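Local coordinates for Nitrate/nitrite binding protein NrtA (PDB 2G29), which binds nitrate as the solute-binding protein of the NrtABCD ABC transporter, a complex that takes up nitrate and probably nitrite, at residues A[208-211]-A[212-216]; A[304-307]-A[308-312]. All coordinates share one frame; numbering follows the deposited sequence.

Both interactions are local turns of the chain, and interaction 1 (208-216) closes well before interaction 2 (304-312) opens. Their centres lie 15 Å apart and their nearest atoms about 4 Å apart, without touching. Interaction 1 runs from strand 207-211 of a five-stranded mixed sheet into helix 214-221, about 11 Å from the centre of the chain, and carries Gly211 of the nitrate site. Interaction 2 sits further out, about 24 Å from that centre, in the loop between the short strands 303-304 and 313-314. Arg299 connects them, salt-bridged to Glu212 and hydrogen-bonded to Asn305 O; the outer hairpin is thereby tied to the segment that follows the nitrate-binding glycine.

Interaction 1 of 2, residues A[208-211]-A[212-216]; sequences FCVG and EPWPL. With NO3 (nitrate ion), chain B.
Gly211 O accepts a hydrogen bond from Trp214 N at 3.2 Å; the donor lies in the carbonyl plane on a lone pair, although the N-H···O angle of 146° shows a noticeable bend. Around the same oxygen close two carbon contacts, Pro215 CD at 3.2 Å from Gly211 O and the indole atom Trp214 CD1 at 3.3 Å from it, so this carbonyl is hemmed in by the first residues of the helix. Val210 divides its branches: CG1, placed between the backbone N and the carbonyl carbon (chi1 64°), packs 3.8 Å from Trp214 CB, while Val210 CG2, anti to the backbone N, lies 3.0 Å from nitrate O2 and also approaches the indole. Pro215 CG lies 3.4 Å from Val210 O. The other end of Gly211 faces the ligand. Its backbone N donates to nitrate O2 at 3.1 Å in a nearly straight bond (168°), and only weakly to nitrate O1. Strand 207-211 thus ends at the anion and turns directly into helix 214-221, within the C-clamp of two domains that is characteristic of periplasmic solute-binding proteins. Trp73 NE1 and Lys240 NZ also hydrogen-bond the nitrate, and Gln126 and His167 belong to the same experimentally identified site. The turn itself is shaped by a cis peptide before Pro213, which occupies the N-cap position. Pro213 CG lies over the centre of one face of the Trp214 ring, 4.1 Å above its plane, and Trp214 NE1 is bonded to Ala41 O, which should hold the indole's rotation. Glu212 OE2 makes a salt bridge to Arg299. Within the sheet, backbone bonds tie Val210 to Gly127 of the antiparallel strand 126-130 and Cys209 to Ala159 of the parallel strand 157-160.

Interaction 2 of 2, residues A[304-307]-A[308-312]; sequences YNFG and NGQET
Gln310 N donates to Gly307 O at 3.0 Å, closing the type I' beta turn from Gly307 to Gln310; the donor stands above the carbonyl plane, 49° out of it. The backbone angles of Gly307 by themselves call for glycine. Asn305 OD1 accepts from Gly307 N at 3.0 Å, an Asx turn with CG anti to the backbone N (chi1 173°) and the donor well above the carbonyl plane. One water joins the two arms: it donates to Tyr304 O and Glu311 O and accepts from Phe306 N at 2.8 Å. Thr312 CA makes a CA-H···O contact of 3.4 Å with Tyr304 O, and Thr312 CG2 lies 3.5 Å from the same oxygen. Among side chains, Gln310 lies beside Phe306 pointing the same way, its OE1 3.5 Å from Phe306 CD2 at the ring's edge, ring and amide planes 62° apart. Asn305 and Thr312 cross at about a right angle, and Thr312 OG1 meets Asn305 CB at 3.5 Å. Asn308 ND2 reaches Lys135 O, and Phe306 packs edge-to-face on Phe313. Apart from Asn305 OD1, the bonds within the loop join backbone groups and one water, so its shape probably owes little to side-chain pairing.

Interaction 1 of 2, residues A[208-211]-A[212-216]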
loop_
_atom_site.group_PDB
_atom_site.type_symbol
_atom_site.label_atom_id
_atom_site.label_comp_id
_atom_site.label_asym_id
_atom_site.label_seq_id
_atom_site.Cartn_x
_atom_site.Cartn_y
_atom_site.Cartn_z
ATOM N N PHE A 208 -1.103 -9.338 -12.757
ATOM C CA PHE A 208 -1.487 -9.040 -11.387
ATOM C C PHE A 208 -0.612 -7.964 -10.769
ATOM O O PHE A 208 0.540 -7.764 -11.178
ATOM C CB PHE A 208 -1.501 -10.314 -10.509
ATOM C CG PHE A 208 -0.152 -11.005 -10.338
ATOM C CD1 PHE A 208 0.558 -10.847 -9.146
ATOM C CD2 PHE A 208 0.349 -11.907 -11.303
ATOM C CE1 PHE A 208 1.748 -11.597 -8.915
ATOM C CE2 PHE A 208 1.510 -12.629 -11.069
ATOM C CZ PHE A 208 2.220 -12.475 -9.858
ATOM N N CYS A 209 -1.144 -7.302 -9.755
ATOM C CA CYS A 209 -0.422 -6.252 -9.057
ATOM C C CYS A 209 -0.493 -6.557 -7.572
ATOM O O CYS A 209 -1.597 -6.777 -7.039
ATOM C CB CYS A 209 -1.056 -4.899 -9.370
ATOM S SG CYS A 209 -0.170 -3.511 -8.646
ATOM N N VAL A 210 0.677 -6.546 -6.912
ATOM C CA VAL A 210 0.771 -6.922 -5.488
ATOM C C VAL A 210 2.088 -6.349 -4.939
ATOM O O VAL A 210 2.998 -6.063 -5.694
ATOM C CB VAL A 210 0.773 -8.483 -5.373
ATOM C CG1 VAL A 210 2.028 -9.064 -6.061
ATOM C CG2 VAL A 210 0.720 -8.954 -3.924
ATOM N N GLY A 211 2.173 -6.137 -3.633
ATOM C CA GLY A 211 3.423 -5.602 -3.088
ATOM C C GLY A 211 4.490 -6.653 -2.803
ATOM O O GLY A 211 4.242 -7.879 -2.834
ATOM N N GLU A 212 5.723 -6.161 -2.587
ATOM C CA GLU A 212 6.822 -7.068 -2.252
ATOM C C GLU A 212 6.391 -7.874 -1.015
ATOM O O GLU A 212 5.663 -7.372 -0.144
ATOM C CB GLU A 212 8.085 -6.277 -1.937
ATOM C CG GLU A 212 8.676 -5.432 -3.084
ATOM C CD GLU A 212 9.145 -6.225 -4.319
ATOM O OE1 GLU A 212 9.159 -7.487 -4.303
ATOM O OE2 GLU A 212 9.543 -5.554 -5.298
ATOM N N PRO A 213 6.939 -9.072 -0.839
ATOM C CA PRO A 213 7.946 -9.761 -1.664
ATOM C C PRO A 213 7.415 -10.562 -2.851
ATOM O O PRO A 213 8.189 -11.219 -3.551
ATOM C CB PRO A 213 8.597 -10.686 -0.635
ATOM C CG PRO A 213 7.354 -11.206 0.131
ATOM C CD PRO A 213 6.558 -9.888 0.342
ATOM N N TRP A 214 6.120 -10.473 -3.133
ATOM C CA TRP A 214 5.576 -11.363 -4.153
ATOM C C TRP A 214 6.031 -11.172 -5.590
ATOM O O TRP A 214 6.120 -12.168 -6.317
ATOM C CB TRP A 214 4.035 -11.437 -3.947
ATOM C CG TRP A 214 3.674 -11.664 -2.486
ATOM C CD1 TRP A 214 3.155 -10.723 -1.622
ATOM C CD2 TRP A 214 3.906 -12.849 -1.680
ATOM N NE1 TRP A 214 3.045 -11.237 -0.360
ATOM C CE2 TRP A 214 3.496 -12.538 -0.368
ATOM C CE3 TRP A 214 4.427 -14.128 -1.949
ATOM C CZ2 TRP A 214 3.576 -13.466 0.688
ATOM C CZ3 TRP A 214 4.516 -15.060 -0.898
ATOM C CH2 TRP A 214 4.087 -14.718 0.398
ATOM N N PRO A 215 6.363 -9.926 -6.012
ATOM C CA PRO A 215 6.839 -9.763 -7.400
ATOM C C PRO A 215 8.178 -10.505 -7.545
ATOM O O PRO A 215 8.401 -11.195 -8.512
ATOM C CB PRO A 215 7.018 -8.249 -7.520
ATOM C CG PRO A 215 5.883 -7.712 -6.610
ATOM C CD PRO A 215 6.041 -8.623 -5.399
ATOM N N LEU A 216 9.080 -10.351 -6.581
ATOM C CA LEU A 216 10.360 -11.036 -6.711
ATOM C C LEU A 216 10.174 -12.542 -6.590
ATOM O O LEU A 216 10.856 -13.303 -7.289
ATOM C CB LEU A 216 11.362 -10.528 -5.666
ATOM C CG LEU A 216 12.751 -11.238 -5.691
ATOM C CD1 LEU A 216 13.381 -11.233 -7.080
ATOM C CD2 LEU A 216 13.690 -10.523 -4.739
HETATM N N NO3 B . -0.215 -5.782 -1.376
HETATM O O1 NO3 B . 0.882 -4.978 -1.251
HETATM O O2 NO3 B . -0.421 -6.882 -2.139
HETATM O O3 NO3 B . -1.434 -5.369 -0.570
#

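Interaction 2 of 2, residues A[304-307]-A[308-312]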
loop_
_atom_site.group_PDB
_atom_site.type_symbol
_atom_site.label_atom_id
_atom_site.label_comp_id
_atom_site.label_asym_id
_atom_site.label_seq_id
_atom_site.Cartn_x
_atom_site.Cartn_y
_atom_site.Cartn_z
ATOM N N TYR A 304 16.853 -4.831 -8.708
ATOM C CA TYR A 304 15.730 -5.357 -9.470
ATOM C C TYR A 304 15.971 -6.340 -10.595
ATOM O O TYR A 304 16.555 -5.977 -11.628
ATOM C CB TYR A 304 14.924 -4.188 -10.075
ATOM C CG TYR A 304 14.170 -3.376 -9.056
ATOM C CD1 TYR A 304 14.705 -2.203 -8.493
ATOM C CD2 TYR A 304 12.923 -3.805 -8.618
ATOM C CE1 TYR A 304 14.006 -1.489 -7.516
ATOM C CE2 TYR A 304 12.208 -3.089 -7.641
ATOM C CZ TYR A 304 12.754 -1.947 -7.102
ATOM O OH TYR A 304 12.081 -1.236 -6.136
ATOM N N ASN A 305 15.525 -7.573 -10.401
ATOM C CA ASN A 305 15.567 -8.579 -11.465
ATOM C C ASN A 305 14.089 -8.808 -11.820
ATOM O O ASN A 305 13.326 -9.376 -11.015
ATOM C CB ASN A 305 16.208 -9.902 -10.989
ATOM C CG ASN A 305 16.096 -11.003 -12.037
ATOM O OD1 ASN A 305 15.892 -10.728 -13.221
ATOM N ND2 ASN A 305 16.240 -12.240 -11.615
ATOM N N PHE A 306 13.699 -8.357 -13.012
ATOM C CA PHE A 306 12.333 -8.506 -13.499
ATOM C C PHE A 306 12.098 -9.836 -14.236
ATOM O O PHE A 306 10.986 -10.122 -14.639
ATOM C CB PHE A 306 11.935 -7.364 -14.448
ATOM C CG PHE A 306 11.687 -6.027 -13.780
ATOM C CD1 PHE A 306 11.647 -5.878 -12.389
ATOM C CD2 PHE A 306 11.434 -4.911 -14.565
ATOM C CE1 PHE A 306 11.342 -4.613 -11.811
ATOM C CE2 PHE A 306 11.138 -3.676 -13.987
ATOM C CZ PHE A 306 11.087 -3.530 -12.607
ATOM N N GLY A 307 13.141 -10.649 -14.410
ATOM C CA GLY A 307 12.963 -11.913 -15.104
ATOM C C GLY A 307 12.909 -11.768 -16.612
ATOM O O GLY A 307 13.216 -10.703 -17.158
ATOM N N ASN A 308 12.523 -12.842 -17.282
ATOM C CA ASN A 308 12.388 -12.839 -18.728
ATOM C C ASN A 308 13.652 -12.392 -19.449
ATOM O O ASN A 308 13.571 -11.718 -20.475
ATOM C CB ASN A 308 11.231 -11.934 -19.130
ATOM C CG ASN A 308 10.749 -12.217 -20.510
ATOM O OD1 ASN A 308 10.912 -13.336 -21.005
ATOM N ND2 ASN A 308 10.134 -11.223 -21.145
ATOM N N GLY A 309 14.798 -12.760 -18.888
ATOM C CA GLY A 309 16.065 -12.428 -19.511
ATOM C C GLY A 309 16.529 -10.997 -19.399
ATOM O O GLY A 309 17.637 -10.671 -19.841
ATOM N N GLN A 310 15.703 -10.140 -18.811
ATOM C CA GLN A 310 16.045 -8.737 -18.655
ATOM C C GLN A 310 17.203 -8.584 -17.669
ATOM O O GLN A 310 17.226 -9.198 -16.606
ATOM C CB GLN A 310 14.817 -7.966 -18.175
ATOM C CG GLN A 310 14.988 -6.457 -18.088
ATOM C CD GLN A 310 13.675 -5.727 -18.362
ATOM O OE1 GLN A 310 12.686 -5.906 -17.647
ATOM N NE2 GLN A 310 13.660 -4.912 -19.416
ATOM N N GLU A 311 18.181 -7.768 -18.032
ATOM C CA GLU A 311 19.333 -7.565 -17.158
ATOM C C GLU A 311 18.916 -6.935 -15.828
ATOM O O GLU A 311 18.058 -6.054 -15.792
ATOM C CB GLU A 311 20.345 -6.664 -17.863
ATOM C CG GLU A 311 20.895 -7.242 -19.160
ATOM C CD GLU A 311 21.458 -6.161 -20.068
ATOM O OE1 GLU A 311 20.657 -5.327 -20.562
ATOM O OE2 GLU A 311 22.694 -6.136 -20.282
ATOM N N THR A 312 19.524 -7.403 -14.740
ATOM C CA THR A 312 19.251 -6.882 -13.402
ATOM C C THR A 312 19.810 -5.461 -13.314
ATOM O O THR A 312 20.885 -5.181 -13.850
ATOM C CB THR A 312 19.918 -7.771 -12.317
ATOM O OG1 THR A 312 19.335 -9.080 -12.361
ATOM C CG2 THR A 312 19.718 -7.184 -10.915
HETATM O O HOH W 1 15.519 -6.675 -14.413
#